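Local atomic coordinates of oxidoreductase, NAD-binding/iron-sulfur cluster-binding protein (PDB entry 6ZXU), a protein that catalyses the reductive removal of halogen from organohalide compounds, using a bound cobalamin and, probably as electron relays, two [4Fe-4S] clusters. Residues S72-G75 and D76-Y80; A81-F84 and T85-L88; D173-C176 and A177-A181; A452-R455 and G456-A460. All blocks are in the same frame, centred on the assembly; numbering follows the deposited sequence. Where two conformers were deposited one is given.

Contact 1: residues S72-G75 and D76-Y80; sequences SLLG and DVEEY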
ATOM      1  N   SER A  72     -25.545   7.578   1.133  1.00 36.86           N
ATOM      2  CA  SER A  72     -24.240   7.653   0.557  1.00 29.89           C
ATOM      3  C   SER A  72     -23.163   7.718   1.592  1.00 29.41           C
ATOM      4  O   SER A  72     -23.290   8.068   2.749  1.00 27.52           O
ATOM      5  CB  SER A  72     -24.075   8.803  -0.461  1.00 27.59           C
ATOM      6  OG  SER A  72     -23.775   9.998   0.208  1.00 28.91           O
ATOM      7  N   LEU A  73     -21.999   7.404   1.089  0.50 30.05           N
ATOM      8  CA  LEU A  73     -20.726   7.468   1.756  0.50 30.09           C
ATOM      9  C   LEU A  73     -20.224   8.884   2.173  0.50 27.45           C
ATOM     10  O   LEU A  73     -19.208   9.038   2.815  0.50 24.58           O
ATOM     11  CB  LEU A  73     -19.845   6.953   0.631  0.50 34.27           C
ATOM     12  CG  LEU A  73     -18.430   6.667   0.515  0.50 31.77           C
ATOM     13  CD1 LEU A  73     -18.541   5.785  -0.686  0.50 32.77           C
ATOM     14  CD2 LEU A  73     -17.746   7.950   0.193  0.50 29.51           C
ATOM     15  N   LEU A  74     -20.953   9.918   1.777  1.00 29.78           N
ATOM     16  CA  LEU A  74     -20.457  11.287   1.867  1.00 28.20           C
ATOM     17  C   LEU A  74     -19.974  11.720   3.272  1.00 30.59           C
ATOM     18  O   LEU A  74     -18.883  12.290   3.427  1.00 28.91           O
ATOM     19  CB  LEU A  74     -21.540  12.227   1.341  1.00 29.53           C
ATOM     20  CG  LEU A  74     -21.143  13.678   1.293  1.00 35.52           C
ATOM     21  CD1 LEU A  74     -19.994  13.888   0.304  1.00 33.96           C
ATOM     22  CD2 LEU A  74     -22.323  14.545   0.875  1.00 41.59           C
ATOM     23  N   GLY A  75     -20.737  11.384   4.303  1.00 29.90           N
ATOM     24  CA  GLY A  75     -20.400  11.751   5.667  1.00 28.15           C
ATOM     25  C   GLY A  75     -19.118  11.144   6.149  1.00 26.32           C
ATOM     26  O   GLY A  75     -18.337  11.742   6.886  1.00 29.03           O
ATOM     27  N   ASP A  76     -18.831   9.977   5.651  1.00 27.02           N
ATOM     28  CA  ASP A  76     -17.608   9.259   5.991  1.00 24.94           C
ATOM     29  C   ASP A  76     -16.318   9.804   5.357  1.00 22.82           C
ATOM     30  O   ASP A  76     -15.335  10.004   6.047  1.00 25.19           O
ATOM     31  CB  ASP A  76     -17.833   7.765   5.632  1.00 27.64           C
ATOM     32  CG  ASP A  76     -19.098   7.183   6.353  1.00 31.06           C
ATOM     33  OD1 ASP A  76     -19.293   7.570   7.598  1.00 33.07           O
ATOM     34  OD2 ASP A  76     -19.872   6.426   5.713  1.00 36.44           O
ATOM     35  N   VAL A  77     -16.319  10.081   4.079  1.00 23.86           N
ATOM     36  CA  VAL A  77     -15.139  10.717   3.486  1.00 24.06           C
ATOM     37  C   VAL A  77     -14.935  12.090   4.027  1.00 26.54           C
ATOM     38  O   VAL A  77     -13.798  12.537   4.110  1.00 25.85           O
ATOM     39  CB  VAL A  77     -15.119  10.694   1.948  1.00 22.39           C
ATOM     40  CG1 VAL A  77     -14.971   9.265   1.490  1.00 21.90           C
ATOM     41  CG2 VAL A  77     -16.392  11.271   1.321  1.00 25.14           C
ATOM     42  N   GLU A  78     -16.035  12.785   4.352  1.00 27.17           N
ATOM     43  CA  GLU A  78     -15.933  14.134   4.986  1.00 27.21           C
ATOM     44  C   GLU A  78     -15.289  14.046   6.355  1.00 24.99           C
ATOM     45  O   GLU A  78     -14.487  14.872   6.728  1.00 26.69           O
ATOM     46  CB  GLU A  78     -17.290  14.783   5.082  1.00 30.72           C
ATOM     47  CG  GLU A  78     -17.788  15.275   3.728  1.00 38.98           C
ATOM     48  CD  GLU A  78     -19.198  15.925   3.826  1.00 55.00           C
ATOM     49  OE1 GLU A  78     -19.467  16.975   3.117  1.00 53.83           O
ATOM     50  OE2 GLU A  78     -20.024  15.442   4.677  1.00 56.51           O
ATOM     51  N   GLU A  79     -15.586  13.009   7.106  1.00 23.86           N
ATOM     52  CA  GLU A  79     -14.963  12.861   8.385  1.00 25.56           C
ATOM     53  C   GLU A  79     -13.480  12.609   8.296  1.00 24.72           C
ATOM     54  O   GLU A  79     -12.717  13.137   9.077  1.00 22.04           O
ATOM     55  CB  GLU A  79     -15.637  11.718   9.159  1.00 30.91           C
ATOM     56  CG  GLU A  79     -15.041  11.624  10.539  1.00 37.67           C
ATOM     57  CD  GLU A  79     -15.489  10.378  11.304  1.00 56.93           C
ATOM     58  OE1 GLU A  79     -15.934   9.384  10.632  1.00 56.30           O
ATOM     59  OE2 GLU A  79     -15.364  10.402  12.585  1.00 58.85           O
ATOM     60  N   TYR A  80     -13.037  11.776   7.339  1.00 24.49           N
ATOM     61  CA  TYR A  80     -11.585  11.510   7.240  1.00 24.14           C
ATOM     62  C   TYR A  80     -10.863  12.753   6.688  1.00 24.21           C
ATOM     63  O   TYR A  80      -9.746  13.038   7.077  1.00 27.47           O
ATOM     64  CB  TYR A  80     -11.317  10.232   6.395  1.00 25.23           C
ATOM     65  CG  TYR A  80     -11.526   8.985   7.241  1.00 23.75           C
ATOM     66  CD1 TYR A  80     -12.788   8.457   7.411  1.00 27.12           C
ATOM     67  CD2 TYR A  80     -10.477   8.336   7.826  1.00 25.21           C
ATOM     68  CE1 TYR A  80     -13.024   7.343   8.214  1.00 23.33           C
ATOM     69  CE2 TYR A  80     -10.698   7.218   8.657  1.00 24.27           C
ATOM     70  CZ  TYR A  80     -11.967   6.771   8.873  1.00 22.92           C
ATOM     71  OH  TYR A  80     -12.221   5.637   9.675  1.00 20.91           O
TER
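CG of L74 stands opposite its own backbone N (chi1 -177°) while CG of E78 lies beside its own (chi1 -74°), and these two torsions make the side chains meet one turn apart in the capped first turn of helix 74-85. L74 CG lies 3.9 Å from E78 CD, with one carboxylate oxygen hardly farther off, a contact of van der Waals kind. The glutamate stem also passes close to the leucine carbonyl, with E78 CG 3.2 Å from L74 O. That same oxygen is the acceptor of the regular helical bond, E78 N to L74 O at 3.0 Å, and E79 N likewise reaches G75 O. Just before them the pattern is looser: from this turn L73 O receives two weak bonds, from D76 N and V77 N. L73 was modelled in two conformers, which leaves its tight approach to V77 doubtful. Outside the turn, D76 OD1 forms a salt bridge with R469 of helix 445-469, and V77 packs on A170 and M174 of helix 168-190. The cap itself comes from S72, whose OG accepts from L74 N at 3.2 Å in a fairly straight bond (161°).

Contact 2: residues A81-F84 and T85-L88; sequences ARLF and TRFL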
ATOM      1  N   ALA A  81     -11.499  13.498   5.800  1.00 23.58           N
ATOM      2  CA  ALA A  81     -10.922  14.789   5.350  1.00 25.49           C
ATOM      3  C   ALA A  81     -10.703  15.734   6.523  1.00 23.65           C
ATOM      4  O   ALA A  81      -9.672  16.392   6.599  1.00 24.15           O
ATOM      5  CB  ALA A  81     -11.849  15.421   4.289  1.00 25.50           C
ATOM      6  N   ARG A  82     -11.665  15.801   7.456  1.00 24.04           N
ATOM      7  CA  ARG A  82     -11.523  16.701   8.580  1.00 25.19           C
ATOM      8  C   ARG A  82     -10.396  16.247   9.454  1.00 24.71           C
ATOM      9  O   ARG A  82      -9.704  17.039  10.017  1.00 29.44           O
ATOM     10  CB  ARG A  82     -12.832  16.781   9.372  1.00 28.11           C
ATOM     11  CG  ARG A  82     -13.941  17.605   8.680  1.00 31.09           C
ATOM     12  CD  ARG A  82     -15.053  17.995   9.659  1.00 35.86           C
ATOM     13  NE  ARG A  82     -15.738  16.798  10.181  1.00 38.80           N
ATOM     14  CZ  ARG A  82     -16.754  16.171   9.579  1.00 34.52           C
ATOM     15  NH1 ARG A  82     -17.260  16.663   8.433  1.00 35.15           N
ATOM     16  NH2 ARG A  82     -17.281  15.059  10.125  1.00 36.85           N
ATOM     17  N   LEU A  83     -10.265  14.936   9.621  1.00 25.13           N
ATOM     18  CA  LEU A  83      -9.165  14.407  10.375  1.00 24.47           C
ATOM     19  C   LEU A  83      -7.838  14.807   9.749  1.00 24.70           C
ATOM     20  O   LEU A  83      -6.946  15.243  10.432  1.00 24.90           O
ATOM     21  CB  LEU A  83      -9.270  12.905  10.426  1.00 24.94           C
ATOM     22  CG  LEU A  83      -8.119  12.203  11.085  1.00 25.59           C
ATOM     23  CD1 LEU A  83      -8.140  12.544  12.562  1.00 32.40           C
ATOM     24  CD2 LEU A  83      -8.260  10.662  10.859  1.00 28.12           C
ATOM     25  N   PHE A  84      -7.703  14.637   8.431  1.00 27.06           N
ATOM     26  CA  PHE A  84      -6.447  14.949   7.768  1.00 24.82           C
ATOM     27  C   PHE A  84      -6.119  16.436   7.757  1.00 23.71           C
ATOM     28  O   PHE A  84      -4.955  16.785   7.799  1.00 20.66           O
ATOM     29  CB  PHE A  84      -6.426  14.384   6.318  1.00 25.06           C
ATOM     30  CG  PHE A  84      -6.612  12.901   6.232  1.00 23.53           C
ATOM     31  CD1 PHE A  84      -6.171  12.047   7.257  1.00 24.04           C
ATOM     32  CD2 PHE A  84      -7.130  12.324   5.070  1.00 23.18           C
ATOM     33  CE1 PHE A  84      -6.384  10.665   7.173  1.00 21.14           C
ATOM     34  CE2 PHE A  84      -7.305  10.956   4.970  1.00 23.64           C
ATOM     35  CZ  PHE A  84      -6.953  10.117   6.008  1.00 21.51           C
ATOM     36  N   THR A  85      -7.151  17.285   7.746  1.00 22.58           N
ATOM     37  CA  THR A  85      -7.009  18.714   7.946  1.00 23.76           C
ATOM     38  C   THR A  85      -6.208  19.182   9.164  1.00 24.25           C
ATOM     39  O   THR A  85      -5.430  20.130   9.079  1.00 25.74           O
ATOM     40  CB  THR A  85      -8.388  19.364   8.004  1.00 26.52           C
ATOM     41  OG1 THR A  85      -9.088  19.093   6.782  1.00 26.41           O
ATOM     42  CG2 THR A  85      -8.272  20.823   8.227  1.00 26.59           C
ATOM     43  N   ARG A  86      -6.286  18.443  10.266  1.00 26.39           N
ATOM     44  CA  ARG A  86      -5.506  18.739  11.480  1.00 25.90           C
ATOM     45  C   ARG A  86      -4.021  18.653  11.240  1.00 26.06           C
ATOM     46  O   ARG A  86      -3.229  19.143  12.033  1.00 26.43           O
ATOM     47  CB  ARG A  86      -5.901  17.750  12.621  1.00 31.70           C
ATOM     48  CG  ARG A  86      -7.435  17.695  12.735  1.00 36.72           C
ATOM     49  CD  ARG A  86      -8.047  17.158  14.003  1.00 52.03           C
ATOM     50  NE  ARG A  86      -7.451  15.931  14.519  1.00 56.46           N
ATOM     51  CZ  ARG A  86      -6.579  15.851  15.530  1.00 71.28           C
ATOM     52  NH1 ARG A  86      -6.150  14.641  15.934  1.00 69.64           N
ATOM     53  NH2 ARG A  86      -6.121  16.960  16.134  1.00 79.68           N
ATOM     54  N   PHE A  87      -3.595  18.025  10.159  1.00 21.51           N
ATOM     55  CA  PHE A  87      -2.159  17.842   9.969  1.00 23.22           C
ATOM     56  C   PHE A  87      -1.596  18.612   8.723  1.00 21.78           C
ATOM     57  O   PHE A  87      -0.451  18.352   8.292  1.00 20.02           O
ATOM     58  CB  PHE A  87      -1.837  16.324   9.860  1.00 24.86           C
ATOM     59  CG  PHE A  87      -2.466  15.507  10.969  1.00 25.51           C
ATOM     60  CD1 PHE A  87      -2.031  15.696  12.279  1.00 29.36           C
ATOM     61  CD2 PHE A  87      -3.518  14.671  10.731  1.00 27.08           C
ATOM     62  CE1 PHE A  87      -2.652  15.061  13.335  1.00 27.79           C
ATOM     63  CE2 PHE A  87      -4.102  13.996  11.774  1.00 30.95           C
ATOM     64  CZ  PHE A  87      -3.673  14.183  13.067  1.00 28.17           C
ATOM     65  N   LEU A  88      -2.381  19.531   8.190  1.00 20.43           N
ATOM     66  CA  LEU A  88      -1.938  20.421   7.113  1.00 21.75           C
ATOM     67  C   LEU A  88      -0.924  21.436   7.613  1.00 24.79           C
ATOM     68  O   LEU A  88      -0.088  21.949   6.853  1.00 22.48           O
ATOM     69  CB  LEU A  88      -3.119  21.134   6.511  1.00 23.16           C
ATOM     70  CG  LEU A  88      -4.141  20.298   5.858  1.00 20.16           C
ATOM     71  CD1 LEU A  88      -5.347  21.122   5.452  1.00 21.83           C
ATOM     72  CD2 LEU A  88      -3.644  19.540   4.632  1.00 23.13           C
TER
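T85 reaches back one turn to A81 with both its backbone and its hydroxyl, at the point where helix 74-85 gives way to a type I beta turn running from T85 to L88. A81 O is thereby gripped twice. T85 N donates to it at 2.9 Å, and T85 OG1 donates at 2.8 Å; the two donors come from opposite faces of the carbonyl plane, the hydroxyl well above it. The first torsion of T85 (-59°) makes this possible, since it sets OG1 beside the backbone N and so over the same acceptor. Putting a valine in its place would remove the hydroxyl, and A81 O would probably be left with the amide as its one donor from this turn. Further on, the bonds span three residues instead of four: R86 N donates to L83 O at 3.3 Å, and F87 N to F84 O at 3.0 Å, both from above the carbonyl plane. L88 N closes the beta turn on T85 O at 3.2 Å. The last two carbonyls turn to helix 168-190, where R188 donates NH2 to F87 O and NH1 to L88 O. Among the side chains, L83 CD1 touches the edge of the R86 guanidinium, 4.0 Å from R86 NE, and F84 packs on M174, A177 and E178. The F87 ring is covered on one face by its neighbour, with R86 CB 4.1 Å above the plane, over the ring centre.

Contact 3: residues D173-C176 and A177-A181; sequences DMRC and AEIAA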
ATOM      1  N   ASP A 173     -11.384  15.043  -2.646  1.00 19.73           N
ATOM      2  CA  ASP A 173     -10.851  15.976  -1.622  1.00 22.05           C
ATOM      3  C   ASP A 173     -10.159  15.283  -0.468  1.00 22.37           C
ATOM      4  O   ASP A 173      -9.111  15.737   0.018  1.00 20.77           O
ATOM      5  CB  ASP A 173     -11.941  16.931  -1.089  1.00 23.68           C
ATOM      6  CG  ASP A 173     -12.227  18.100  -2.016  1.00 28.01           C
ATOM      7  OD1 ASP A 173     -11.441  18.375  -2.985  1.00 28.74           O
ATOM      8  OD2 ASP A 173     -13.266  18.748  -1.811  1.00 31.53           O
ATOM      9  N   MET A 174     -10.776  14.233   0.053  1.00 21.10           N
ATOM     10  CA  MET A 174     -10.128  13.452   1.142  1.00 21.13           C
ATOM     11  C   MET A 174      -8.714  12.993   0.773  1.00 18.23           C
ATOM     12  O   MET A 174      -7.756  13.113   1.554  1.00 19.34           O
ATOM     13  CB  MET A 174     -11.015  12.218   1.498  1.00 19.37           C
ATOM     14  CG  MET A 174     -10.434  11.359   2.584  1.00 22.25           C
ATOM     15  SD  MET A 174     -11.320   9.749   2.730  1.00 24.48           S
ATOM     16  CE  MET A 174     -11.021   9.030   1.068  1.00 25.75           C
ATOM     17  N   ARG A 175      -8.579  12.417  -0.397  1.00 19.84           N
ATOM     18  CA  ARG A 175      -7.280  11.966  -0.865  1.00 19.44           C
ATOM     19  C   ARG A 175      -6.335  13.159  -1.031  1.00 19.98           C
ATOM     20  O   ARG A 175      -5.184  13.043  -0.718  1.00 19.38           O
ATOM     21  CB  ARG A 175      -7.487  11.179  -2.160  1.00 21.12           C
ATOM     22  CG  ARG A 175      -6.243  10.609  -2.774  1.00 21.75           C
ATOM     23  CD  ARG A 175      -5.502   9.613  -1.930  1.00 25.22           C
ATOM     24  NE  ARG A 175      -6.425   8.703  -1.195  1.00 27.38           N
ATOM     25  CZ  ARG A 175      -7.092   7.688  -1.748  1.00 28.71           C
ATOM     26  NH1 ARG A 175      -6.996   7.446  -3.072  1.00 27.88           N
ATOM     27  NH2 ARG A 175      -7.930   6.922  -0.994  1.00 30.23           N
ATOM     28  N   CYS A 176      -6.838  14.328  -1.469  1.00 22.16           N
ATOM     29  CA  CYS A 176      -6.011  15.546  -1.596  1.00 19.68           C
ATOM     30  C   CYS A 176      -5.519  16.067  -0.262  1.00 19.96           C
ATOM     31  O   CYS A 176      -4.346  16.387  -0.113  1.00 19.30           O
ATOM     32  CB  CYS A 176      -6.747  16.612  -2.340  1.00 21.56           C
ATOM     33  SG  CYS A 176      -6.880  16.258  -4.084  1.00 23.50           S
ATOM     34  N   ALA A 177      -6.371  16.035   0.750  1.00 19.98           N
ATOM     35  CA  ALA A 177      -5.965  16.441   2.077  1.00 20.37           C
ATOM     36  C   ALA A 177      -4.936  15.522   2.635  1.00 19.99           C
ATOM     37  O   ALA A 177      -3.996  15.914   3.251  1.00 19.25           O
ATOM     38  CB  ALA A 177      -7.173  16.466   2.958  1.00 19.30           C
ATOM     39  N   GLU A 178      -5.156  14.231   2.445  1.00 24.09           N
ATOM     40  CA  GLU A 178      -4.211  13.227   2.881  1.00 20.87           C
ATOM     41  C   GLU A 178      -2.824  13.466   2.311  1.00 19.14           C
ATOM     42  O   GLU A 178      -1.822  13.527   3.050  1.00 20.49           O
ATOM     43  CB  GLU A 178      -4.694  11.866   2.372  1.00 26.57           C
ATOM     44  CG  GLU A 178      -3.810  10.688   2.758  1.00 29.75           C
ATOM     45  CD  GLU A 178      -3.696   9.642   1.617  1.00 39.90           C
ATOM     46  OE1 GLU A 178      -4.690   8.923   1.300  1.00 36.95           O
ATOM     47  OE2 GLU A 178      -2.593   9.521   0.987  1.00 41.80           O
ATOM     48  N   ILE A 179      -2.723  13.568   0.991  1.00 17.75           N
ATOM     49  CA  ILE A 179      -1.445  13.810   0.319  1.00 16.92           C
ATOM     50  C   ILE A 179      -0.832  15.141   0.763  1.00 15.20           C
ATOM     51  O   ILE A 179       0.337  15.218   1.091  1.00 13.92           O
ATOM     52  CB  ILE A 179      -1.605  13.770  -1.231  1.00 17.06           C
ATOM     53  CG1 ILE A 179      -2.074  12.379  -1.633  1.00 19.88           C
ATOM     54  CG2 ILE A 179      -0.310  14.193  -1.897  1.00 15.80           C
ATOM     55  CD1 ILE A 179      -2.386  12.239  -3.099  1.00 21.05           C
ATOM     56  N   ALA A 180      -1.634  16.201   0.832  1.00 16.73           N
ATOM     57  CA  ALA A 180      -1.102  17.534   1.273  1.00 15.95           C
ATOM     58  C   ALA A 180      -0.558  17.534   2.690  1.00 16.89           C
ATOM     59  O   ALA A 180       0.443  18.172   2.971  1.00 16.85           O
ATOM     60  CB  ALA A 180      -2.190  18.591   1.133  1.00 17.54           C
ATOM     61  N   ALA A 181      -1.219  16.797   3.596  1.00 16.15           N
ATOM     62  CA  ALA A 181      -0.788  16.648   4.985  1.00 17.64           C
ATOM     63  C   ALA A 181       0.502  15.888   5.081  1.00 16.26           C
ATOM     64  O   ALA A 181       1.401  16.309   5.814  1.00 16.26           O
ATOM     65  CB  ALA A 181      -1.851  15.928   5.809  1.00 19.42           C
TER
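R175 and E178 run side by side off the same face of helix 168-190, joined by a weak intrahelical salt bridge whose acceptor oxygen, E178 OE1, is not surely placed. R175 CB leads away from the following turn. CG, opposite the backbone N (chi1 -179°), lies 4.2 Å from I179 CD1, and bends at the next two torsions turn the chain back along the helix. CD then passes alongside the E178 carboxylate. R175 NE lies 3.0 Å from E178 OE1 as modelled, but the N-H is poorly aimed (121°). At the tip, NH2 finds a stronger partner in E458 of helix 445-469 and also donates to L390 O, while E178 OE2 is paired with R455 of that same helix. A leucine here would lack the guanidinium, and E458 would probably be left buried without its cationic mate and E178 with one fewer. Beneath these charges the helix is regular, with A177 N bonded to D173 O and E178 N to M174 O. I179 N meets R175 O at 3.0 Å, while I179 CG1 sits 3.3 Å from that oxygen.

Contact 4: residues A452-R455 and G456-A460; sequences AYMR and GAEIA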
ATOM      1  N   ALA A 452       1.448   2.210   2.159  1.00 14.79           N
ATOM      2  CA  ALA A 452       0.429   1.203   1.907  1.00 15.89           C
ATOM      3  C   ALA A 452      -0.456   1.018   3.148  1.00 16.45           C
ATOM      4  O   ALA A 452      -1.653   0.836   3.002  1.00 16.61           O
ATOM      5  CB  ALA A 452       1.109  -0.095   1.455  1.00 16.74           C
ATOM      6  N   TYR A 453       0.148   1.010   4.317  1.00 15.81           N
ATOM      7  CA  TYR A 453      -0.573   0.934   5.607  1.00 17.19           C
ATOM      8  C   TYR A 453      -1.518   2.123   5.787  1.00 18.52           C
ATOM      9  O   TYR A 453      -2.701   1.938   6.087  1.00 16.25           O
ATOM     10  CB  TYR A 453       0.392   0.959   6.733  1.00 16.73           C
ATOM     11  CG  TYR A 453       1.052  -0.363   6.999  1.00 18.58           C
ATOM     12  CD1 TYR A 453       0.398  -1.525   6.754  1.00 22.17           C
ATOM     13  CD2 TYR A 453       2.269  -0.420   7.598  1.00 20.42           C
ATOM     14  CE1 TYR A 453       0.980  -2.729   7.074  1.00 26.49           C
ATOM     15  CE2 TYR A 453       2.894  -1.610   7.884  1.00 22.53           C
ATOM     16  CZ  TYR A 453       2.227  -2.776   7.676  1.00 29.32           C
ATOM     17  OH  TYR A 453       2.803  -4.031   8.045  1.00 32.08           O
ATOM     18  N   MET A 454      -1.029   3.308   5.496  1.00 15.17           N
ATOM     19  CA  MET A 454      -1.814   4.489   5.599  1.00 18.26           C
ATOM     20  C   MET A 454      -2.954   4.533   4.609  1.00 14.63           C
ATOM     21  O   MET A 454      -4.120   4.787   4.988  1.00 14.75           O
ATOM     22  CB  MET A 454      -0.903   5.723   5.454  1.00 23.39           C
ATOM     23  CG  MET A 454      -1.572   7.107   5.555  1.00 26.97           C
ATOM     24  SD  MET A 454      -2.260   7.551   3.966  1.00 34.93           S
ATOM     25  CE  MET A 454      -0.833   7.379   2.748  1.00 30.56           C
ATOM     26  N   ARG A 455      -2.681   4.239   3.364  1.00 13.41           N
ATOM     27  CA  ARG A 455      -3.710   4.236   2.343  1.00 14.68           C
ATOM     28  C   ARG A 455      -4.775   3.193   2.609  1.00 16.61           C
ATOM     29  O   ARG A 455      -6.009   3.465   2.466  1.00 17.56           O
ATOM     30  CB  ARG A 455      -3.102   3.980   0.983  1.00 17.46           C
ATOM     31  CG  ARG A 455      -4.058   3.947  -0.189  1.00 16.14           C
ATOM     32  CD  ARG A 455      -4.846   5.234  -0.400  1.00 20.37           C
ATOM     33  NE  ARG A 455      -3.972   6.430  -0.333  1.00 24.68           N
ATOM     34  CZ  ARG A 455      -3.088   6.784  -1.291  1.00 24.31           C
ATOM     35  NH1 ARG A 455      -2.957   6.045  -2.392  1.00 23.23           N
ATOM     36  NH2 ARG A 455      -2.319   7.881  -1.132  1.00 24.80           N
ATOM     37  N   GLY A 456      -4.355   1.991   2.989  1.00 13.63           N
ATOM     38  CA  GLY A 456      -5.301   0.925   3.370  1.00 17.78           C
ATOM     39  C   GLY A 456      -6.236   1.316   4.546  1.00 15.72           C
ATOM     40  O   GLY A 456      -7.413   1.104   4.459  1.00 17.90           O
ATOM     41  N   ALA A 457      -5.653   1.829   5.596  1.00 16.58           N
ATOM     42  CA  ALA A 457      -6.352   2.227   6.798  1.00 15.71           C
ATOM     43  C   ALA A 457      -7.386   3.258   6.497  1.00 17.70           C
ATOM     44  O   ALA A 457      -8.517   3.187   7.005  1.00 19.36           O
ATOM     45  CB  ALA A 457      -5.426   2.712   7.878  1.00 15.50           C
ATOM     46  N   GLU A 458      -7.073   4.204   5.632  1.00 18.41           N
ATOM     47  CA  GLU A 458      -8.057   5.172   5.145  1.00 19.32           C
ATOM     48  C   GLU A 458      -9.221   4.568   4.425  1.00 19.90           C
ATOM     49  O   GLU A 458     -10.391   4.859   4.699  1.00 19.78           O
ATOM     50  CB  GLU A 458      -7.342   6.204   4.260  1.00 23.33           C
ATOM     51  CG  GLU A 458      -8.230   7.181   3.502  1.00 25.91           C
ATOM     52  CD  GLU A 458      -7.359   7.980   2.494  1.00 31.68           C
ATOM     53  OE1 GLU A 458      -6.317   8.479   2.906  1.00 38.80           O
ATOM     54  OE2 GLU A 458      -7.691   8.168   1.330  1.00 34.77           O
ATOM     55  N   ILE A 459      -8.932   3.686   3.458  1.00 16.68           N
ATOM     56  CA  ILE A 459      -9.955   3.056   2.646  1.00 17.64           C
ATOM     57  C   ILE A 459     -10.867   2.159   3.485  1.00 16.49           C
ATOM     58  O   ILE A 459     -12.101   2.240   3.405  1.00 15.43           O
ATOM     59  CB  ILE A 459      -9.313   2.227   1.466  1.00 18.83           C
ATOM     60  CG1 ILE A 459      -8.655   3.225   0.467  1.00 18.84           C
ATOM     61  CG2 ILE A 459     -10.345   1.276   0.832  1.00 16.26           C
ATOM     62  CD1 ILE A 459      -7.732   2.516  -0.486  1.00 20.23           C
ATOM     63  N   ALA A 460     -10.266   1.374   4.356  1.00 16.01           N
ATOM     64  CA  ALA A 460     -11.033   0.468   5.171  1.00 17.26           C
ATOM     65  C   ALA A 460     -11.776   1.206   6.283  1.00 17.09           C
ATOM     66  O   ALA A 460     -12.814   0.742   6.688  1.00 18.37           O
ATOM     67  CB  ALA A 460     -10.152  -0.643   5.791  1.00 15.81           C
TER
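I459 lays its CD1 methyl against the aliphatic stem of R455, one turn back in helix 445-469, 4.0 Å from R455 CG. The stem is curled, not extended: CG stands opposite the backbone N (chi1 180°), and bends at the next two torsions carry CD along the helix to meet the same methyl. On the backbone, R455 O accepts from I459 N at 3.1 Å and has I459 CG1 3.3 Å away. The other bonds of the turn are ordinary helical ones, from G456 N to A452 O, A457 N to Y453 O and E458 N to M454 O. R455 and E458 do not pair with each other; R455 NE and E458 OE2 are 4.4 Å apart, the oxygen well out of the guanidinium plane. The next shell explains their placing. R455 forms a salt bridge through NH2 to E178, and E458 OE2 one to R175, both of helix 168-190; R455 NH1 has a further partner in D118. Y453, at the cobalamin pocket, touches the cofactor and hydrogen-bonds through OH to K515 NZ; K515 is itself a cobalamin-binding residue. The chemistry suggests that these buried charges are probably balanced mainly by partners outside this turn, chiefly on helix 168-190: within the turn the arginine and glutamate would feel each other through space alone, while their direct bonds tie the helix carrying Y453 to its neighbour.

The four contacts follow one another along the chain and occupy three helices packed together. Contacts 1 and 2 continue each other on helix 74-85 and its closing turn, their centres about 13 Å apart. Helix 168-190 carries contact 3, and helix 445-469 carries contact 4. The centre of contact 3 is about 8 Å from that of contact 2 and about 13 Å from that of contact 4. M174 and E458 are met from helix 74-85 by Y80 and F84. The two longer helices each pack on a four-stranded antiparallel sheet of the same strand order, through strands 142-149 and 422-429 respectively. The helices thus lie between the two sheets, helix 74-85 packing on both longer helices, and only contact 4 reaches the cobalamin pocket.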